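Profilin (Schizosaccharomyces pombe, PDB 3D9Y) binds monomeric actin in a 1:1 complex, restraining or promoting its polymerization according to concentration, also binds PIP2, and is essential for cytokinesis in fission yeast. Local coordinates at residues W3-V7 / R19-V23; F37-E43 / I63-Q67; P54-F58 / T71-G76; G76-Y80 / E116-D120. The contacts are given in a common frame with arbitrary orientation. Residues are numbered along the deposited sequence.

All four contacts join pieces of the antiparallel profilin sheet to what packs against it. Contact 1 alone is buried, and it is wholly apolar, with helix 3-12 on strand 19-24; the others are partly buried. Contact 4 lies nearest the centre of the chain but is polar: a glutamate of helix 108-125 accepts from two hydroxyls of strand 78-83 and pairs with an arginine just before it. Both terminal helices meet where Y6 touches L118. Contacts 2 and 3 mix apolar packing with hydrogen bonds, two and one respectively, and one bridging water each, and they interleave along the chain. L39 and F37 of contact 2 reach the strand of contact 1, while contacts 3 and 4 share G76.

Contact 1 (W3-V7 / R19-V23); sequences WQAYV and RAAIV
Helix 3-7 runs roughly antiparallel to the extended strand 19-23: the axes approach to 8.2 Å with 148° between their directions, and V7 faces A20 with CA atoms 5.9 Å apart. I22, in the m,t rotamer, makes most of the strand's side of the contact. Its CD1 lies 3.5 Å from CB of Y6, 3.8 Å from O of W3 and 3.9 Å from CE3 of W3, meeting the indole at its edge. W3 (chi1 -69°, chi2 105°) and Y6 (chi1 -83°, chi2 -89°) both leave the helix in m; the Y6 ring then swings away toward L118, Y121 and L122 of helix 108-125. V7 adopts t, placing CG2 3.9 Å from I22 CG1 and CG1 4.1 Å from A20 CB. No hydrogen bond crosses. The W3 ring also meets W31 of the neighbouring strand. This apolar seating is characteristic of the profilin fold, in which the two terminal helices pack on one face of the sheet and their aromatic residues generally form the poly-proline site.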
# COMPACT_ATOMS: atom_id res chain seq x y z
N TRP A 3 -7.31 -3.53 -13.29
CA TRP A 3 -6.62 -3.15 -12.07
C TRP A 3 -6.34 -1.65 -12.00
O TRP A 3 -6.39 -1.07 -10.92
CB TRP A 3 -5.33 -3.96 -11.89
CG TRP A 3 -5.63 -5.39 -11.61
CD1 TRP A 3 -5.50 -6.44 -12.47
CD2 TRP A 3 -6.16 -5.94 -10.39
NE1 TRP A 3 -5.89 -7.60 -11.87
CE2 TRP A 3 -6.30 -7.33 -10.59
CE3 TRP A 3 -6.50 -5.39 -9.16
CZ2 TRP A 3 -6.78 -8.18 -9.59
CZ3 TRP A 3 -6.98 -6.24 -8.17
CH2 TRP A 3 -7.11 -7.62 -8.39
N GLN A 4 -6.05 -1.03 -13.15
CA GLN A 4 -5.82 0.42 -13.18
C GLN A 4 -7.04 1.20 -12.68
O GLN A 4 -6.90 2.24 -12.06
CB GLN A 4 -5.41 0.91 -14.57
CG GLN A 4 -4.92 2.36 -14.61
CD GLN A 4 -3.70 2.60 -13.72
OE1 GLN A 4 -2.81 1.77 -13.65
NE2 GLN A 4 -3.67 3.74 -13.04
N ALA A 5 -8.23 0.68 -12.96
CA ALA A 5 -9.47 1.33 -12.52
C ALA A 5 -9.60 1.32 -11.00
O ALA A 5 -10.19 2.22 -10.42
CB ALA A 5 -10.65 0.66 -13.14
N TYR A 6 -9.09 0.27 -10.37
CA TYR A 6 -9.05 0.22 -8.92
C TYR A 6 -8.17 1.36 -8.37
O TYR A 6 -8.51 2.01 -7.39
CB TYR A 6 -8.57 -1.16 -8.43
CG TYR A 6 -9.67 -2.19 -8.37
CD1 TYR A 6 -10.43 -2.34 -7.22
CD2 TYR A 6 -9.95 -3.02 -9.45
CE1 TYR A 6 -11.44 -3.29 -7.15
CE2 TYR A 6 -10.96 -3.97 -9.39
CZ TYR A 6 -11.70 -4.09 -8.24
OH TYR A 6 -12.70 -5.03 -8.17
N VAL A 7 -7.05 1.62 -9.02
CA VAL A 7 -6.16 2.70 -8.60
C VAL A 7 -6.82 4.07 -8.83
O VAL A 7 -6.93 4.88 -7.91
CB VAL A 7 -4.79 2.62 -9.32
CG1 VAL A 7 -4.01 3.92 -9.16
CG2 VAL A 7 -4.00 1.44 -8.78
N ARG A 19 -1.60 9.05 -4.40
CA ARG A 19 -0.87 8.09 -5.25
C ARG A 19 -1.20 6.68 -4.79
O ARG A 19 -1.50 6.47 -3.61
CB ARG A 19 0.66 8.31 -5.20
CG ARG A 19 1.14 9.74 -5.00
CD ARG A 19 2.66 9.85 -5.12
NE ARG A 19 3.08 10.03 -6.51
CZ ARG A 19 4.33 9.93 -6.95
NH1 ARG A 19 5.34 9.65 -6.12
NH2 ARG A 19 4.59 10.12 -8.24
N ALA A 20 -1.16 5.72 -5.71
CA ALA A 20 -1.48 4.34 -5.36
C ALA A 20 -0.91 3.32 -6.34
O ALA A 20 -0.59 3.64 -7.49
CB ALA A 20 -3.00 4.15 -5.22
N ALA A 21 -0.80 2.08 -5.85
CA ALA A 21 -0.37 0.96 -6.65
C ALA A 21 -1.00 -0.33 -6.16
O ALA A 21 -1.46 -0.42 -5.02
CB ALA A 21 1.15 0.86 -6.64
N ILE A 22 -1.07 -1.32 -7.05
CA ILE A 22 -1.53 -2.66 -6.70
C ILE A 22 -0.48 -3.64 -7.20
O ILE A 22 -0.09 -3.59 -8.36
CB ILE A 22 -2.90 -2.99 -7.30
CG1 ILE A 22 -3.93 -1.96 -6.81
CG2 ILE A 22 -3.30 -4.43 -6.95
CD1 ILE A 22 -5.29 -2.05 -7.46
N VAL A 23 -0.00 -4.50 -6.30
CA VAL A 23 1.12 -5.39 -6.60
C VAL A 23 0.81 -6.83 -6.17
O VAL A 23 -0.06 -7.05 -5.34
CB VAL A 23 2.43 -4.88 -5.93
CG1 VAL A 23 2.73 -3.45 -6.34
CG2 VAL A 23 2.34 -4.96 -4.43

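Contact 2 (F37-E43 / I63-Q67); sequences FNLSPQE and ILAGQ
L39 (m,t) and L64 (m, chi2 158°) form the apolar centre, L39 CD2 lying 3.9 Å from L64 CB and 4.2 Å from A65 CB. F37, chi1 t, brings CE2 to 3.9 Å from A65 CB and continues inward onto I88 and V99 of the sheet. The closest CA atoms are those of L39 and A65, 5.1 Å, and of E43 and L64, 6.0 Å. A65 CA lies 3.5 Å from N38 O in a CA-H...O contact. Residues 64-67 make a type I' turn, the hairpin connection between strands 62-64 and 67-74, with A65 (50/45) and G66 (68/17) both at positive phi. E43, extended (m,t) from the first turn of helix 41-52, grips this turn: A65 N donates to E43 OE1 at 3.1 Å and G66 N to E43 OE2 at 3.0 Å. The same carboxylate closes a capping box, S40 N to E43 OE1 at 3.0 Å and E43 N to S40 OG at 3.2 Å. A water also joins the backbones, donating to E43 O at 2.7 Å and I63 O at 2.8 Å.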
# COMPACT_ATOMS: atom_id res chain seq x y z
N PHE A 37 4.38 6.97 -9.71
CA PHE A 37 4.51 6.14 -8.52
C PHE A 37 5.11 4.78 -8.88
O PHE A 37 4.46 3.72 -8.85
CB PHE A 37 3.13 6.02 -7.84
CG PHE A 37 3.19 5.64 -6.38
CD1 PHE A 37 2.42 4.59 -5.90
CD2 PHE A 37 3.98 6.35 -5.49
CE1 PHE A 37 2.46 4.24 -4.55
CE2 PHE A 37 4.04 6.00 -4.15
CZ PHE A 37 3.27 4.95 -3.68
N ASN A 38 6.40 4.84 -9.24
CA ASN A 38 7.10 3.66 -9.75
C ASN A 38 7.76 2.83 -8.65
O ASN A 38 8.73 3.26 -8.03
CB ASN A 38 8.14 4.10 -10.79
CG ASN A 38 7.53 4.92 -11.92
OD1 ASN A 38 6.32 4.86 -12.15
ND2 ASN A 38 8.35 5.69 -12.61
N LEU A 39 7.21 1.63 -8.43
CA LEU A 39 7.76 0.69 -7.46
C LEU A 39 8.66 -0.34 -8.15
O LEU A 39 8.24 -0.99 -9.11
CB LEU A 39 6.64 -0.04 -6.73
CG LEU A 39 5.50 0.80 -6.15
CD1 LEU A 39 4.55 -0.11 -5.39
CD2 LEU A 39 6.01 1.91 -5.26
N SER A 40 9.88 -0.50 -7.66
CA SER A 40 10.85 -1.40 -8.28
C SER A 40 10.64 -2.85 -7.84
O SER A 40 10.05 -3.10 -6.78
CB SER A 40 12.26 -0.96 -7.93
OG SER A 40 12.52 -1.09 -6.54
N PRO A 41 11.13 -3.83 -8.65
CA PRO A 41 11.05 -5.24 -8.27
C PRO A 41 11.59 -5.49 -6.87
O PRO A 41 10.99 -6.23 -6.09
CB PRO A 41 11.95 -5.93 -9.30
CG PRO A 41 11.87 -5.06 -10.49
CD PRO A 41 11.78 -3.66 -9.96
N GLN A 42 12.70 -4.84 -6.56
CA GLN A 42 13.36 -5.00 -5.28
C GLN A 42 12.47 -4.47 -4.15
O GLN A 42 12.36 -5.10 -3.09
CB GLN A 42 14.72 -4.29 -5.29
CG GLN A 42 15.78 -4.96 -6.21
CD GLN A 42 15.71 -4.55 -7.69
OE1 GLN A 42 14.84 -3.78 -8.11
NE2 GLN A 42 16.63 -5.08 -8.49
N GLU A 43 11.82 -3.33 -4.39
CA GLU A 43 10.90 -2.75 -3.42
C GLU A 43 9.69 -3.65 -3.14
O GLU A 43 9.35 -3.89 -1.98
CB GLU A 43 10.44 -1.35 -3.87
CG GLU A 43 11.51 -0.27 -3.66
CD GLU A 43 11.16 1.06 -4.31
OE1 GLU A 43 10.22 1.11 -5.12
OE2 GLU A 43 11.84 2.06 -3.99
N ILE A 63 10.28 1.09 2.28
CA ILE A 63 10.91 1.77 1.14
C ILE A 63 10.09 1.55 -0.12
O ILE A 63 10.01 0.43 -0.63
CB ILE A 63 12.36 1.29 0.90
CG1 ILE A 63 13.17 1.38 2.21
CG2 ILE A 63 13.01 2.13 -0.19
CD1 ILE A 63 14.68 1.21 2.05
N LEU A 64 9.46 2.61 -0.62
CA LEU A 64 8.66 2.55 -1.85
C LEU A 64 8.81 3.84 -2.66
O LEU A 64 8.84 4.94 -2.10
CB LEU A 64 7.18 2.31 -1.52
CG LEU A 64 6.83 1.07 -0.70
CD1 LEU A 64 5.50 1.23 -0.02
CD2 LEU A 64 6.82 -0.18 -1.57
N ALA A 65 8.90 3.69 -3.98
CA ALA A 65 9.13 4.82 -4.89
C ALA A 65 10.31 5.67 -4.42
O ALA A 65 10.23 6.90 -4.39
CB ALA A 65 7.86 5.66 -5.01
N GLY A 66 11.40 5.01 -4.05
CA GLY A 66 12.63 5.70 -3.69
C GLY A 66 12.56 6.50 -2.40
O GLY A 66 13.42 7.34 -2.15
N GLN A 67 11.55 6.23 -1.58
CA GLN A 67 11.31 6.96 -0.34
C GLN A 67 11.23 6.00 0.84
O GLN A 67 10.61 4.95 0.72
CB GLN A 67 9.98 7.70 -0.46
CG GLN A 67 9.76 8.77 0.59
CD GLN A 67 10.23 10.14 0.13
OE1 GLN A 67 9.54 11.14 0.34
NE2 GLN A 67 11.40 10.19 -0.51
O HOH W 1 10.24 -2.26 -0.06

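Contact 3 (P54-F58 / T71-G76)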
# COMPACT_ATOMS: atom_id res chain seq x y z
N PRO A 54 6.37 -9.29 9.96
CA PRO A 54 6.03 -7.88 10.17
C PRO A 54 6.92 -7.09 11.16
O PRO A 54 7.25 -5.94 10.85
CB PRO A 54 4.57 -7.94 10.61
CG PRO A 54 4.05 -9.20 9.97
CD PRO A 54 5.20 -10.16 10.17
N PRO A 55 7.32 -7.67 12.30
CA PRO A 55 8.18 -6.90 13.22
C PRO A 55 9.45 -6.38 12.59
O PRO A 55 9.92 -5.32 12.99
CB PRO A 55 8.49 -7.90 14.35
CG PRO A 55 7.35 -8.83 14.33
CD PRO A 55 7.00 -8.99 12.87
N SER A 56 9.99 -7.09 11.60
CA SER A 56 11.20 -6.68 10.89
C SER A 56 11.06 -5.31 10.20
O SER A 56 12.05 -4.60 10.01
CB SER A 56 11.60 -7.73 9.84
OG SER A 56 10.77 -7.63 8.70
N MET A 57 9.83 -4.95 9.85
CA MET A 57 9.58 -3.69 9.13
C MET A 57 9.88 -2.48 10.00
O MET A 57 10.17 -1.40 9.47
CB MET A 57 8.15 -3.63 8.61
CG MET A 57 7.87 -4.68 7.55
SD MET A 57 8.83 -4.45 6.06
CE MET A 57 8.22 -2.89 5.44
N PHE A 58 9.82 -2.63 11.32
CA PHE A 58 10.16 -1.49 12.17
C PHE A 58 11.63 -1.09 12.07
O PHE A 58 11.96 0.10 12.08
CB PHE A 58 9.73 -1.74 13.60
CG PHE A 58 8.26 -1.60 13.81
CD1 PHE A 58 7.44 -2.72 13.90
CD2 PHE A 58 7.68 -0.35 13.85
CE1 PHE A 58 6.08 -2.58 14.07
CE2 PHE A 58 6.33 -0.20 14.03
CZ PHE A 58 5.52 -1.31 14.13
N THR A 71 7.91 3.23 9.91
CA THR A 71 6.85 2.25 10.16
C THR A 71 6.10 2.59 11.46
O THR A 71 6.72 2.78 12.52
CB THR A 71 7.44 0.82 10.24
OG1 THR A 71 8.26 0.56 9.09
CG2 THR A 71 6.36 -0.21 10.34
N ILE A 72 4.77 2.67 11.39
CA ILE A 72 3.95 2.92 12.58
C ILE A 72 3.01 1.75 12.92
O ILE A 72 2.52 1.64 14.04
CB ILE A 72 3.15 4.24 12.47
CG1 ILE A 72 2.17 4.21 11.30
CG2 ILE A 72 4.14 5.43 12.39
CD1 ILE A 72 1.15 5.30 11.30
N ARG A 73 2.77 0.88 11.94
CA ARG A 73 2.04 -0.35 12.16
C ARG A 73 2.60 -1.42 11.24
O ARG A 73 2.87 -1.16 10.06
CB ARG A 73 0.55 -0.16 11.88
CG ARG A 73 -0.27 -1.44 12.00
CD ARG A 73 -1.77 -1.15 12.03
NE ARG A 73 -2.16 -0.43 13.24
CZ ARG A 73 -2.28 -0.98 14.46
NH1 ARG A 73 -2.03 -2.26 14.66
NH2 ARG A 73 -2.64 -0.22 15.48
N ALA A 74 2.79 -2.62 11.78
CA ALA A 74 3.17 -3.78 10.97
C ALA A 74 2.61 -5.07 11.58
O ALA A 74 3.01 -5.48 12.67
CB ALA A 74 4.67 -3.85 10.80
N GLU A 75 1.65 -5.66 10.87
CA GLU A 75 1.07 -6.95 11.22
C GLU A 75 0.93 -7.76 9.91
O GLU A 75 1.34 -7.30 8.83
CB GLU A 75 -0.30 -6.79 11.90
CG GLU A 75 -0.58 -5.45 12.57
CD GLU A 75 -2.06 -5.19 12.81
OE1 GLU A 75 -2.82 -4.99 11.84
OE2 GLU A 75 -2.46 -5.16 13.99
N GLY A 76 0.33 -8.94 10.01
CA GLY A 76 0.27 -9.87 8.87
C GLY A 76 -0.50 -9.38 7.66
O GLY A 76 -0.33 -9.91 6.55
O HOH W 2 10.68 2.25 10.84
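F58, T71 and P54 bury the most surface here. F58 lays its ring over T71, whose CG2 sits 3.9 Å from the ring centroid and 19° off its normal, a CH-pi contact over the face; CE2 of F58 also comes to 3.4 Å from O of T71, and CE1 of F58 to 3.8 Å from CB of A74. While its methyl meets the phenyl, T71 donates through OG1 to M57 O at 2.8 Å. A water repeats the link, donating to F58 O at 2.8 Å and accepting from T71 N at 3.1 Å. Just after T71 the strand carries a classic beta bulge, I72 and R73 both facing Y80 of the adjacent strand in the profilin sheet, and the chain turns a corner at I72. Beyond the bulge A74 points back at segment 54-58, where P54 O lies 3.3 Å and P54 CB 4.1 Å from A74 CB, and P54 CG packs 3.4 Å from C of E75.

Contact 4 (G76-Y80 / E116-D120)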
# COMPACT_ATOMS: atom_id res chain seq x y z
N GLY A 76 0.33 -8.94 10.01
CA GLY A 76 0.27 -9.87 8.87
C GLY A 76 -0.50 -9.38 7.66
O GLY A 76 -0.33 -9.91 6.55
N ARG A 77 -1.39 -8.42 7.86
CA ARG A 77 -2.22 -7.90 6.78
C ARG A 77 -2.00 -6.42 6.47
O ARG A 77 -2.34 -5.95 5.39
CB ARG A 77 -3.70 -8.12 7.14
CG ARG A 77 -4.63 -7.13 6.48
CD ARG A 77 -6.07 -7.38 6.73
NE ARG A 77 -6.82 -7.07 5.52
CZ ARG A 77 -7.14 -7.97 4.59
NH1 ARG A 77 -6.75 -9.24 4.68
NH2 ARG A 77 -7.84 -7.58 3.54
N SER A 78 -1.43 -5.68 7.42
CA SER A 78 -1.38 -4.22 7.35
C SER A 78 0.01 -3.70 7.74
O SER A 78 0.53 -4.08 8.79
CB SER A 78 -2.44 -3.64 8.29
OG SER A 78 -3.74 -4.11 7.99
N ILE A 79 0.60 -2.89 6.86
CA ILE A 79 1.89 -2.20 7.11
C ILE A 79 1.68 -0.72 6.77
O ILE A 79 1.38 -0.39 5.63
CB ILE A 79 3.01 -2.77 6.25
CG1 ILE A 79 3.33 -4.21 6.70
CG2 ILE A 79 4.29 -1.89 6.34
CD1 ILE A 79 4.25 -4.96 5.79
N TYR A 80 1.78 0.14 7.78
CA TYR A 80 1.51 1.57 7.62
C TYR A 80 2.78 2.33 7.96
O TYR A 80 3.51 1.96 8.88
CB TYR A 80 0.44 2.09 8.57
CG TYR A 80 -0.94 1.46 8.54
CD1 TYR A 80 -1.34 0.57 7.54
CD2 TYR A 80 -1.85 1.76 9.54
CE1 TYR A 80 -2.63 0.01 7.54
CE2 TYR A 80 -3.13 1.21 9.56
CZ TYR A 80 -3.51 0.33 8.55
OH TYR A 80 -4.78 -0.22 8.57
N GLU A 116 -8.17 -0.43 3.57
CA GLU A 116 -8.58 -1.69 4.22
C GLU A 116 -9.92 -2.20 3.68
O GLU A 116 -10.12 -3.39 3.52
CB GLU A 116 -8.67 -1.52 5.74
CG GLU A 116 -7.31 -1.24 6.42
CD GLU A 116 -6.44 -2.48 6.70
OE1 GLU A 116 -6.82 -3.62 6.38
OE2 GLU A 116 -5.33 -2.29 7.28
N ALA A 117 -10.85 -1.28 3.42
CA ALA A 117 -12.17 -1.64 2.90
C ALA A 117 -12.06 -2.20 1.50
O ALA A 117 -12.68 -3.23 1.19
CB ALA A 117 -13.08 -0.43 2.93
N LEU A 118 -11.26 -1.56 0.64
CA LEU A 118 -11.04 -2.07 -0.71
C LEU A 118 -10.39 -3.46 -0.67
O LEU A 118 -10.71 -4.32 -1.46
CB LEU A 118 -10.20 -1.10 -1.56
CG LEU A 118 -10.18 -1.35 -3.06
CD1 LEU A 118 -11.60 -1.30 -3.67
CD2 LEU A 118 -9.23 -0.38 -3.77
N ALA A 119 -9.47 -3.67 0.27
CA ALA A 119 -8.85 -4.98 0.48
C ALA A 119 -9.87 -6.05 0.89
O ALA A 119 -9.88 -7.15 0.33
CB ALA A 119 -7.74 -4.87 1.51
N ASP A 120 -10.71 -5.72 1.87
CA ASP A 120 -11.78 -6.60 2.33
C ASP A 120 -12.73 -6.97 1.21
O ASP A 120 -13.14 -8.12 1.10
CB ASP A 120 -12.57 -5.95 3.46
CG ASP A 120 -11.84 -5.97 4.78
OD1 ASP A 120 -10.90 -6.78 4.94
OD2 ASP A 120 -12.21 -5.17 5.68
O HOH W 3 -8.70 -5.36 5.42
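Here the E116 carboxylate is the hub between helix 108-125 and the start of strand 78-83. Its OE2 accepts two short hydrogen bonds, from S78 OG at 2.5 Å and from Y80 OH at 2.5 Å, so both hydroxyls of this strand are spent on one oxygen. S78 and Y80 flank I79, whose side chain faces away, and can therefore reach the same oxygen together; the E116 side chain, with chi1 and chi2 both m, folds so that its carboxylate reaches them, and OE2 sits near the plane of the Y80 ring, at its edge.

The other oxygen, OE1 of E116, pairs with R77. The direct salt bridge from R77 NE to E116 OE1 is long at 3.6 Å, but a water fills the gap: it accepts from R77 NE at 2.5 Å and lies 2.7 Å from both E116 OE1 and D120 OD1. D120, one turn along the helix, completes the network; R77 NH2 is 3.5 Å from D120 OD1, with that oxygen well out of the guanidinium plane, so this pair is a matter of charge alone. R77 NH2 also rests on A119 CB at 3.4 Å. Hydroxyl protons thus answer one carboxylate oxygen and a largely water-mediated arginine the other, which implies that specific polar bonds, as well as packing, tie the C-terminal helix to the strand.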